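Long-range contacts in acyl-CoA dehydrogenase domain protein Tcur3481 (Thermomonospora curvata, PDB 6WY9), which binds FAD and probably acts as an acyl-CoA dehydrogenase: residues L29-E33 against V326-R332; I241-L246 against T315-H319; D268-I273 against N310-R314. One frame throughout, in Å; residues are numbered along the deposited sequence.

Contact 1: residues L29-E33 against V326-R332; sequences LRAVE and VDYPIHR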
loop_
_atom_site.group_PDB
_atom_site.type_symbol
_atom_site.label_atom_id
_atom_site.label_comp_id
_atom_site.label_asym_id
_atom_site.label_seq_id
_atom_site.Cartn_x
_atom_site.Cartn_y
_atom_site.Cartn_z
ATOM N N LEU B 29 18.064 2.844 -29.633
ATOM C CA LEU B 29 16.703 2.930 -29.112
ATOM C C LEU B 29 15.997 4.180 -29.629
ATOM O O LEU B 29 14.793 4.152 -29.946
ATOM C CB LEU B 29 16.717 2.914 -27.581
ATOM C CG LEU B 29 17.075 1.592 -26.898
ATOM C CD1 LEU B 29 17.030 1.742 -25.352
ATOM C CD2 LEU B 29 16.235 0.379 -27.415
ATOM N N ARG B 30 16.731 5.287 -29.721
ATOM C CA ARG B 30 16.158 6.526 -30.217
ATOM C C ARG B 30 15.827 6.415 -31.710
ATOM O O ARG B 30 14.749 6.833 -32.146
ATOM C CB ARG B 30 17.138 7.675 -29.942
ATOM C CG ARG B 30 16.694 8.992 -30.562
ATOM C CD ARG B 30 15.288 9.383 -30.092
ATOM N NE ARG B 30 15.111 9.318 -28.625
ATOM C CZ ARG B 30 15.645 10.161 -27.742
ATOM N NH1 ARG B 30 16.426 11.163 -28.145
ATOM N NH2 ARG B 30 15.416 9.996 -26.442
ATOM N N ALA B 31 16.739 5.843 -32.496
ATOM C CA ALA B 31 16.469 5.604 -33.915
ATOM C C ALA B 31 15.223 4.746 -34.101
ATOM O O ALA B 31 14.376 5.030 -34.954
ATOM C CB ALA B 31 17.675 4.923 -34.564
ATOM N N VAL B 32 15.092 3.672 -33.324
ATOM C CA VAL B 32 13.979 2.762 -33.581
ATOM C C VAL B 32 12.662 3.369 -33.085
ATOM O O VAL B 32 11.623 3.278 -33.758
ATOM C CB VAL B 32 14.262 1.385 -32.948
ATOM C CG1 VAL B 32 12.964 0.503 -32.953
ATOM C CG2 VAL B 32 15.351 0.685 -33.757
ATOM N N GLU B 33 12.697 4.052 -31.943
ATOM C CA GLU B 33 11.449 4.557 -31.373
ATOM C C GLU B 33 10.922 5.788 -32.126
ATOM O O GLU B 33 9.813 6.236 -31.838
ATOM C CB GLU B 33 11.629 4.833 -29.864
ATOM C CG GLU B 33 12.428 6.112 -29.598
ATOM C CD GLU B 33 12.882 6.275 -28.139
ATOM O OE1 GLU B 33 13.740 7.183 -27.874
ATOM O OE2 GLU B 33 12.391 5.496 -27.275
ATOM N N VAL B 326 14.283 12.392 -21.438
ATOM C CA VAL B 326 14.202 11.327 -22.436
ATOM C C VAL B 326 15.569 10.937 -22.972
ATOM O O VAL B 326 15.669 9.918 -23.647
ATOM C CB VAL B 326 13.317 11.612 -23.681
ATOM C CG1 VAL B 326 11.824 11.862 -23.279
ATOM C CG2 VAL B 326 13.905 12.756 -24.575
ATOM N N ASP B 327 16.624 11.681 -22.651
ATOM C CA ASP B 327 17.958 11.259 -23.060
ATOM C C ASP B 327 18.639 10.363 -22.037
ATOM O O ASP B 327 19.790 9.969 -22.249
ATOM C CB ASP B 327 18.820 12.481 -23.379
ATOM C CG ASP B 327 18.413 13.101 -24.715
ATOM O OD1 ASP B 327 18.368 14.342 -24.828
ATOM O OD2 ASP B 327 18.060 12.323 -25.637
ATOM N N TYR B 328 17.944 10.013 -20.958
ATOM C CA TYR B 328 18.433 9.153 -19.895
ATOM C C TYR B 328 17.574 7.882 -19.911
ATOM O O TYR B 328 16.430 7.940 -20.362
ATOM C CB TYR B 328 18.351 9.885 -18.536
ATOM C CG TYR B 328 18.841 9.063 -17.344
ATOM C CD1 TYR B 328 20.216 9.009 -17.023
ATOM C CD2 TYR B 328 17.935 8.300 -16.580
ATOM C CE1 TYR B 328 20.678 8.232 -15.948
ATOM C CE2 TYR B 328 18.347 7.514 -15.518
ATOM C CZ TYR B 328 19.735 7.481 -15.197
ATOM O OH TYR B 328 20.176 6.711 -14.140
ATOM N N PRO B 329 18.101 6.703 -19.513
ATOM C CA PRO B 329 17.416 5.462 -19.904
ATOM C C PRO B 329 16.157 5.123 -19.133
ATOM O O PRO B 329 15.301 4.407 -19.668
ATOM C CB PRO B 329 18.485 4.374 -19.685
ATOM C CG PRO B 329 19.547 5.026 -18.829
ATOM C CD PRO B 329 19.526 6.474 -19.215
ATOM N N ILE B 330 16.049 5.564 -17.873
ATOM C CA ILE B 330 15.097 4.891 -16.989
ATOM C C ILE B 330 13.654 5.115 -17.462
ATOM O O ILE B 330 12.799 4.255 -17.249
ATOM C CB ILE B 330 15.282 5.340 -15.517
ATOM C CG1 ILE B 330 14.506 4.399 -14.560
ATOM C CG2 ILE B 330 14.819 6.826 -15.333
ATOM C CD1 ILE B 330 15.141 2.956 -14.445
ATOM N N HIS B 331 13.355 6.256 -18.108
ATOM C CA HIS B 331 11.959 6.541 -18.471
ATOM C C HIS B 331 11.363 5.460 -19.386
ATOM O O HIS B 331 10.143 5.280 -19.412
ATOM C CB HIS B 331 11.838 7.885 -19.185
ATOM C CG HIS B 331 12.371 7.854 -20.586
ATOM N ND1 HIS B 331 13.731 7.780 -20.854
ATOM C CD2 HIS B 331 11.750 7.839 -21.794
ATOM C CE1 HIS B 331 13.924 7.767 -22.164
ATOM N NE2 HIS B 331 12.739 7.801 -22.758
ATOM N N ARG B 332 12.191 4.747 -20.160
ATOM C CA ARG B 332 11.645 3.687 -21.011
ATOM C C ARG B 332 11.130 2.521 -20.178
ATOM O O ARG B 332 10.149 1.878 -20.554
ATOM C CB ARG B 332 12.700 3.194 -22.023
ATOM C CG ARG B 332 13.073 4.259 -23.064
ATOM C CD ARG B 332 13.661 3.628 -24.348
ATOM N NE ARG B 332 14.185 4.680 -25.226
ATOM C CZ ARG B 332 15.332 5.338 -25.040
ATOM N NH1 ARG B 332 15.692 6.299 -25.903
ATOM N NH2 ARG B 332 16.117 5.028 -24.018
HETATM O O HOH W 1 10.600 6.452 -25.148
#

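Contact 2: residues I241-L246 against T315-H319; sequences ITASYL and TQHLH. With FDA (dihydroflavine-adenine dinucleotide), chain C.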
loop_
_atom_site.group_PDB
_atom_site.type_symbol
_atom_site.label_atom_id
_atom_site.label_comp_id
_atom_site.label_asym_id
_atom_site.label_seq_id
_atom_site.Cartn_x
_atom_site.Cartn_y
_atom_site.Cartn_z
ATOM N N ILE B 241 19.561 -0.241 -12.876
ATOM C CA ILE B 241 20.008 1.093 -13.287
ATOM C C ILE B 241 19.908 2.068 -12.116
ATOM O O ILE B 241 20.791 2.910 -11.889
ATOM C CB ILE B 241 19.155 1.588 -14.479
ATOM C CG1 ILE B 241 19.529 0.857 -15.775
ATOM C CG2 ILE B 241 19.297 3.168 -14.652
ATOM C CD1 ILE B 241 18.358 0.957 -16.787
ATOM N N THR B 242 18.806 1.970 -11.373
ATOM C CA THR B 242 18.534 2.880 -10.268
ATOM C C THR B 242 19.534 2.679 -9.121
ATOM O O THR B 242 20.047 3.656 -8.550
ATOM C CB THR B 242 17.091 2.648 -9.801
ATOM O OG1 THR B 242 16.226 2.908 -10.910
ATOM C CG2 THR B 242 16.748 3.651 -8.666
ATOM N N ALA B 243 19.827 1.408 -8.789
ATOM C CA ALA B 243 20.841 1.088 -7.785
ATOM C C ALA B 243 22.195 1.705 -8.150
ATOM O O ALA B 243 22.876 2.304 -7.296
ATOM C CB ALA B 243 20.969 -0.435 -7.642
ATOM N N SER B 244 22.635 1.514 -9.408
ATOM C CA SER B 244 23.896 2.111 -9.846
ATOM C C SER B 244 23.860 3.626 -9.730
ATOM O O SER B 244 24.855 4.252 -9.336
ATOM C CB SER B 244 24.208 1.722 -11.310
ATOM O OG SER B 244 24.340 0.312 -11.468
ATOM N N TYR B 245 22.775 4.246 -10.192
ATOM C CA TYR B 245 22.689 5.702 -10.156
ATOM C C TYR B 245 22.775 6.225 -8.710
ATOM O O TYR B 245 23.490 7.199 -8.434
ATOM C CB TYR B 245 21.378 6.181 -10.821
ATOM C CG TYR B 245 21.239 7.688 -10.804
ATOM C CD1 TYR B 245 21.970 8.453 -11.688
ATOM C CD2 TYR B 245 20.384 8.341 -9.907
ATOM C CE1 TYR B 245 21.888 9.855 -11.695
ATOM C CE2 TYR B 245 20.283 9.764 -9.905
ATOM C CZ TYR B 245 21.034 10.500 -10.781
ATOM O OH TYR B 245 20.963 11.877 -10.815
ATOM N N LEU B 246 22.076 5.572 -7.769
ATOM C CA LEU B 246 22.030 6.045 -6.383
ATOM C C LEU B 246 23.380 5.867 -5.654
ATOM O O LEU B 246 23.583 6.475 -4.587
ATOM C CB LEU B 246 20.896 5.323 -5.608
ATOM C CG LEU B 246 19.479 5.649 -6.140
ATOM C CD1 LEU B 246 18.335 4.754 -5.564
ATOM C CD2 LEU B 246 19.175 7.108 -5.876
ATOM N N THR B 315 11.355 3.513 -9.222
ATOM C CA THR B 315 12.634 3.858 -9.854
ATOM C C THR B 315 12.544 5.213 -10.565
ATOM O O THR B 315 13.556 5.915 -10.678
ATOM C CB THR B 315 13.116 2.727 -10.803
ATOM O OG1 THR B 315 12.122 2.439 -11.787
ATOM C CG2 THR B 315 13.466 1.400 -10.018
ATOM N N GLN B 316 11.349 5.637 -11.003
ATOM C CA GLN B 316 11.220 7.027 -11.448
ATOM C C GLN B 316 11.459 7.993 -10.295
ATOM O O GLN B 316 12.252 8.937 -10.396
ATOM C CB GLN B 316 9.836 7.301 -12.033
ATOM C CG GLN B 316 9.602 6.791 -13.439
ATOM C CD GLN B 316 10.694 7.194 -14.417
ATOM O OE1 GLN B 316 11.328 6.315 -15.001
ATOM N NE2 GLN B 316 10.886 8.528 -14.636
ATOM N N HIS B 317 10.752 7.785 -9.195
ATOM C CA HIS B 317 10.831 8.721 -8.106
ATOM C C HIS B 317 12.270 8.870 -7.598
ATOM O O HIS B 317 12.738 9.997 -7.341
ATOM C CB HIS B 317 9.886 8.274 -6.976
ATOM C CG HIS B 317 9.977 9.189 -5.797
ATOM N ND1 HIS B 317 9.441 10.457 -5.817
ATOM C CD2 HIS B 317 10.651 9.079 -4.618
ATOM C CE1 HIS B 317 9.734 11.077 -4.682
ATOM N NE2 HIS B 317 10.481 10.267 -3.946
ATOM N N LEU B 318 12.973 7.739 -7.413
ATOM C CA LEU B 318 14.333 7.735 -6.845
ATOM C C LEU B 318 15.349 8.477 -7.725
ATOM O O LEU B 318 16.431 8.842 -7.243
ATOM C CB LEU B 318 14.770 6.276 -6.638
ATOM C CG LEU B 318 13.990 5.628 -5.485
ATOM C CD1 LEU B 318 14.275 4.091 -5.353
ATOM C CD2 LEU B 318 14.401 6.352 -4.182
ATOM N N HIS B 319 15.049 8.655 -9.022
ATOM C CA HIS B 319 15.944 9.399 -9.903
ATOM C C HIS B 319 15.759 10.909 -9.811
ATOM O O HIS B 319 16.651 11.653 -10.248
ATOM C CB HIS B 319 15.749 8.992 -11.365
ATOM C CG HIS B 319 16.584 7.834 -11.776
ATOM N ND1 HIS B 319 16.142 6.528 -11.664
ATOM C CD2 HIS B 319 17.850 7.773 -12.258
ATOM C CE1 HIS B 319 17.083 5.714 -12.114
ATOM N NE2 HIS B 319 18.138 6.439 -12.459
HETATM P PA FDA C . 18.004 14.454 -6.247
HETATM O O1A FDA C . 19.107 13.702 -6.920
HETATM O O2A FDA C . 18.346 15.535 -5.207
HETATM O O5B FDA C . 17.102 13.343 -5.341
HETATM C C5B FDA C . 16.660 12.341 -6.218
HETATM C C4B FDA C . 15.764 11.399 -5.393
HETATM O O4B FDA C . 16.586 11.010 -4.192
HETATM C C3B FDA C . 14.574 12.109 -4.745
HETATM O O3B FDA C . 13.455 12.105 -5.552
HETATM C C2B FDA C . 14.300 11.209 -3.554
HETATM O O2B FDA C . 13.718 9.899 -3.915
HETATM C C1B FDA C . 15.726 10.873 -3.016
HETATM N N9A FDA C . 16.182 11.726 -1.920
HETATM C C8A FDA C . 16.839 12.971 -1.985
HETATM N N7A FDA C . 17.168 13.432 -0.784
HETATM C C5A FDA C . 16.716 12.476 0.100
HETATM C C6A FDA C . 16.752 12.426 1.503
HETATM N N6A FDA C . 17.311 13.411 2.232
HETATM N N1A FDA C . 16.226 11.370 2.162
HETATM C C2A FDA C . 15.673 10.415 1.358
HETATM N N3A FDA C . 15.554 10.327 0.010
HETATM C C4A FDA C . 16.109 11.391 -0.590
HETATM N N1 FDA C . 13.875 23.395 -10.525
HETATM C C2 FDA C . 14.090 24.787 -10.614
HETATM O O2 FDA C . 15.051 25.314 -10.011
HETATM N N3 FDA C . 13.185 25.500 -11.391
HETATM C C4 FDA C . 12.096 24.926 -12.088
HETATM O O4 FDA C . 11.367 25.638 -12.767
HETATM C C4X FDA C . 11.953 23.502 -11.944
HETATM N N5 FDA C . 10.906 22.856 -12.603
HETATM C C5X FDA C . 11.040 21.522 -12.876
HETATM C C6 FDA C . 10.303 20.928 -13.833
HETATM C C7 FDA C . 10.494 19.549 -14.099
HETATM C C7M FDA C . 9.702 18.963 -15.119
HETATM C C8 FDA C . 11.371 18.800 -13.407
HETATM C C8M FDA C . 11.564 17.360 -13.675
HETATM C C9 FDA C . 12.109 19.398 -12.400
HETATM C C9A FDA C . 11.949 20.757 -12.150
HETATM N N10 FDA C . 12.685 21.385 -11.131
HETATM C C10 FDA C . 12.819 22.774 -11.209
HETATM C "C1'" FDA C . 13.742 20.604 -10.426
HETATM C "C2'" FDA C . 13.224 19.991 -9.096
HETATM O "O2'" FDA C . 13.065 20.947 -8.161
HETATM C "C3'" FDA C . 14.345 18.922 -8.713
HETATM O "O3'" FDA C . 14.319 17.825 -9.603
HETATM C "C4'" FDA C . 14.191 18.476 -7.267
HETATM O "O4'" FDA C . 14.533 19.554 -6.465
HETATM C "C5'" FDA C . 15.056 17.205 -7.051
HETATM O "O5'" FDA C . 16.390 17.560 -7.263
HETATM P P FDA C . 17.130 16.383 -8.130
HETATM O O1P FDA C . 16.345 16.265 -9.346
HETATM O O2P FDA C . 18.604 16.752 -8.199
HETATM O O3P FDA C . 16.956 14.937 -7.335
HETATM O O HOH W 2 18.828 12.996 -9.403
#

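Contact 3: residues D268-I273 against N310-R314; sequences DCYIEI and NVVHR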
loop_
_atom_site.group_PDB
_atom_site.type_symbol
_atom_site.label_atom_id
_atom_site.label_comp_id
_atom_site.label_asym_id
_atom_site.label_seq_id
_atom_site.Cartn_x
_atom_site.Cartn_y
_atom_site.Cartn_z
ATOM N N ASP B 268 12.048 -2.760 -1.310
ATOM C CA ASP B 268 10.695 -3.174 -1.665
ATOM C C ASP B 268 10.648 -3.596 -3.122
ATOM O O ASP B 268 9.968 -4.570 -3.460
ATOM C CB ASP B 268 9.691 -2.072 -1.376
ATOM C CG ASP B 268 9.366 -1.945 0.137
ATOM O OD1 ASP B 268 9.635 -2.853 0.950
ATOM O OD2 ASP B 268 8.819 -0.908 0.478
ATOM N N CYS B 269 11.401 -2.902 -3.995
ATOM C CA CYS B 269 11.547 -3.352 -5.378
ATOM C C CYS B 269 12.139 -4.759 -5.444
ATOM O O CYS B 269 11.685 -5.609 -6.223
ATOM C CB CYS B 269 12.464 -2.405 -6.161
ATOM S SG CYS B 269 11.777 -0.736 -6.405
ATOM N N TYR B 270 13.239 -4.975 -4.717
ATOM C CA TYR B 270 13.875 -6.293 -4.668
ATOM C C TYR B 270 12.882 -7.388 -4.247
ATOM O O TYR B 270 12.804 -8.455 -4.865
ATOM C CB TYR B 270 15.043 -6.177 -3.676
ATOM C CG TYR B 270 16.008 -7.318 -3.594
ATOM C CD1 TYR B 270 15.658 -8.489 -2.915
ATOM C CD2 TYR B 270 17.310 -7.194 -4.078
ATOM C CE1 TYR B 270 16.574 -9.539 -2.799
ATOM C CE2 TYR B 270 18.226 -8.229 -3.953
ATOM C CZ TYR B 270 17.842 -9.399 -3.307
ATOM O OH TYR B 270 18.726 -10.446 -3.149
ATOM N N ILE B 271 12.170 -7.157 -3.139
ATOM C CA ILE B 271 11.170 -8.113 -2.670
ATOM C C ILE B 271 10.133 -8.395 -3.768
ATOM O O ILE B 271 9.816 -9.549 -4.078
ATOM C CB ILE B 271 10.502 -7.573 -1.395
ATOM C CG1 ILE B 271 11.437 -7.672 -0.178
ATOM C CG2 ILE B 271 9.116 -8.280 -1.132
ATOM C CD1 ILE B 271 10.972 -6.687 0.963
ATOM N N GLU B 272 9.619 -7.338 -4.394
ATOM C CA GLU B 272 8.566 -7.522 -5.379
ATOM C C GLU B 272 9.081 -8.314 -6.570
ATOM O O GLU B 272 8.351 -9.138 -7.140
ATOM C CB GLU B 272 8.023 -6.162 -5.831
ATOM C CG GLU B 272 7.065 -5.543 -4.757
ATOM C CD GLU B 272 6.726 -4.106 -5.076
ATOM O OE1 GLU B 272 7.489 -3.458 -5.855
ATOM O OE2 GLU B 272 5.735 -3.621 -4.521
ATOM N N ILE B 273 10.332 -8.057 -6.957
ATOM C CA ILE B 273 10.949 -8.770 -8.066
ATOM C C ILE B 273 11.128 -10.240 -7.710
ATOM O O ILE B 273 10.888 -11.130 -8.538
ATOM C CB ILE B 273 12.283 -8.105 -8.460
ATOM C CG1 ILE B 273 12.045 -6.735 -9.132
ATOM C CG2 ILE B 273 13.188 -9.080 -9.335
ATOM C CD1 ILE B 273 13.353 -5.938 -9.433
ATOM N N ASN B 310 4.629 -1.049 -9.450
ATOM C CA ASN B 310 5.236 -0.380 -8.291
ATOM C C ASN B 310 6.729 -0.150 -8.516
ATOM O O ASN B 310 7.240 0.930 -8.221
ATOM C CB ASN B 310 5.079 -1.181 -7.000
ATOM C CG ASN B 310 3.665 -1.241 -6.492
ATOM O OD1 ASN B 310 2.774 -0.438 -6.864
ATOM N ND2 ASN B 310 3.469 -2.163 -5.560
ATOM N N VAL B 311 7.454 -1.175 -8.973
ATOM C CA VAL B 311 8.900 -1.014 -9.149
ATOM C C VAL B 311 9.195 0.187 -10.045
ATOM O O VAL B 311 9.999 1.052 -9.686
ATOM C CB VAL B 311 9.555 -2.293 -9.707
ATOM C CG1 VAL B 311 11.095 -1.987 -10.108
ATOM C CG2 VAL B 311 9.438 -3.494 -8.695
ATOM N N VAL B 312 8.581 0.246 -11.240
ATOM C CA VAL B 312 8.977 1.337 -12.164
ATOM C C VAL B 312 8.497 2.709 -11.682
ATOM O O VAL B 312 9.098 3.713 -12.050
ATOM C CB VAL B 312 8.515 1.088 -13.621
ATOM C CG1 VAL B 312 9.220 -0.216 -14.210
ATOM C CG2 VAL B 312 6.952 1.031 -13.783
ATOM N N HIS B 313 7.422 2.803 -10.876
ATOM C CA HIS B 313 7.142 4.083 -10.215
ATOM C C HIS B 313 8.219 4.435 -9.187
ATOM O O HIS B 313 8.610 5.614 -9.051
ATOM C CB HIS B 313 5.760 4.041 -9.528
ATOM C CG HIS B 313 4.633 4.430 -10.446
ATOM N ND1 HIS B 313 4.294 5.755 -10.686
ATOM C CD2 HIS B 313 3.830 3.684 -11.243
ATOM C CE1 HIS B 313 3.269 5.796 -11.526
ATOM N NE2 HIS B 313 2.953 4.557 -11.864
ATOM N N ARG B 314 8.672 3.448 -8.399
ATOM C CA ARG B 314 9.706 3.787 -7.415
ATOM C C ARG B 314 10.997 4.193 -8.126
ATOM O O ARG B 314 11.668 5.132 -7.693
ATOM C CB ARG B 314 9.975 2.613 -6.447
ATOM C CG ARG B 314 8.788 2.261 -5.525
ATOM C CD ARG B 314 9.228 1.469 -4.266
ATOM N NE ARG B 314 8.087 0.756 -3.685
ATOM C CZ ARG B 314 7.682 -0.423 -4.116
ATOM N NH1 ARG B 314 8.353 -0.984 -5.129
ATOM N NH2 ARG B 314 6.642 -1.044 -3.548
#

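Contact 1: residues L29-E33 against V326-R332
Glu33 and Arg332 meet at the centre of a salt-bridge network of four residues, completed by Arg30 and Asp327, that ties helix 26-33, in the N-terminal region, to the start of helix 330-340 in the acyl-CoA dehydrogenase fold. The tight part of the contact is built round the Arg332 guanidinium. The Arg332 side chain runs extended from CG to NE and presents the group side-on to the carboxylate, giving two nearly straight bonds: Arg332 NE to Glu33 OE2 at 2.8 Å and Arg332 NH1 to Glu33 OE1 at 2.9 Å. Both oxygens lie close to the guanidinium plane, although the nitrogens approach well out of the carboxylate plane. One face of the guanidinium is covered by Leu29 CB, 3.7 Å above the plane, and the opposite face by His331 CE1, so the charged group is sandwiched as well as gripped. Glu33 OE1 serves a second donor, Arg30 NE, at 2.6 Å on its anti lone pair. The shared carboxylate probably eases the closeness of the two arginines, whose Arg30 NH2 and Arg332 NH1 stand 3.7 Å apart.

Toward solvent, at Arg30 and Asp327, the fit is looser. Arg30 leaves its helix with CG anti to the backbone N (chi1 174°) and then bends at chi2 and chi3, which carries its guanidinium to the loop before helix 330-340. There exposed Asp327 offers OD2 to Arg30 NH1 in a longer bond of 3.2 Å, bent to 154°. Between Glu33 and His331 a water donates to Glu33 OE2 at 2.9 Å and, weakly, to His331 NE2.

Contact 2: residues I241-L246 against T315-H319
One water is the polar atom on which the two helices and the cofactor converge: it lies 2.8 Å from Tyr245 OH, 2.7 Å from His319 O and 2.6 Å from O1A of the dihydroflavine-adenine dinucleotide, a pyrophosphate oxygen. It sits at the edge of the Tyr245 ring, in its plane, and links the phenol to the backbone of His319.

Next to this bridge Tyr245 and His319 form an offset stack, with centroids 4.7 Å apart and planes inclined by 28°. The imidazole comes in over one face of the tyrosine, His319 CD2 lying nearest Tyr245 CD2, toward the rim of the ring. Its rotation is fixed from within its own helix, where His319 ND1 donates to Thr315 O in an almost straight bond of 2.8 Å lying in the imidazole plane; NE2 is hydrogen-bonded to Tyr328 OH. At the imidazole edge stands Thr242 OG1, 3.2 Å from His319 CE1. That hydroxyl, anti to its own carbonyl carbon (chi1 -60°), is hydrogen-bonded to Ala238 O while it packs against Thr315 CB. Thr242 CG2 and Leu246 CD1 rest on Leu318 CB, and Leu246 CD2 lies against Leu318 O, a buried carbonyl oxygen with no hydrogen-bond partner.

The cofactor is also held directly: its adenosine ribose hydroxyl O3B donates to His317 O at 2.9 Å. The segments 241-246 and 315-319 run nearly parallel, at 16°; helix 295-319 supplies part of the pocket, helix 215-248 backs it, and Arg249 of another subunit adds its grip, at the FAD site of the acyl-CoA dehydrogenase fold.

Contact 3: residues D268-I273 against N310-R314
Glu272 and Arg314 both set CG anti to the carbonyl carbon (chi1 -77° and -66°) and then extend, reaching across the gap from opposite directions and bringing carboxylate and guanidinium together. Arg314 grips the carboxylate end-on: NH1 reaches Glu272 OE1 at 2.7 Å and NH2 reaches Glu272 OE2 at 2.9 Å. Each bond is nearly straight and in the guanidinium plane, yet the carboxylate is turned by 44°, so both nitrogens come from above its plane. Asn310 ND2 adds a third bond, also 2.9 Å, to Glu272 OE2 from the face opposite Arg314 NH2. Asp268 CB lies over the centre of the guanidinium, 3.7 Å above it, while the Asp268 carboxylate, through OD1, forms a salt bridge with a basic residue of another subunit.

Beside this polar layer the antiparallel helices 260-288 and 295-319 close on Val311. Val311 CG1 meets Cys269 SG at 4.0 Å. Val311 CG2 packs against Cys269 CA and Ile273 CG1. Val311 CG2 also lies 3.4 Å from Glu272 OE1. Ile273 and Val311 continue this apolar layer onto helix 215-248, within the helical bundle of the C-terminal domain. Cys269 SG also takes a weak, long bond from Arg314 NH1.

Glu272 OE2 also bonds a glycerol, probably from the crystallisation liquor. Three protein N-H donors hold the carboxylate, which restricts its rotation and should favour its ionised form beside the arginine.

How the contacts relate
The three contacts are a worked example of how chemistry follows place in the fold. Contact 2 is the buried one, joined by aromatic and apolar groups and by a water shared with the cofactor. Contacts 1 and 3 are only partly buried and rely on arginine-glutamate pairs, gripped side-on in contact 1 and end-on in contact 3. Helix 295-319 serves both contacts 2 and 3, facing a nearly parallel neighbour in one and an antiparallel one in the other. Contact 1 instead brings the N-terminal region to the next helix of the chain, 330-340, and touches contact 2 through Tyr328, while contact 3 does not touch contact 1.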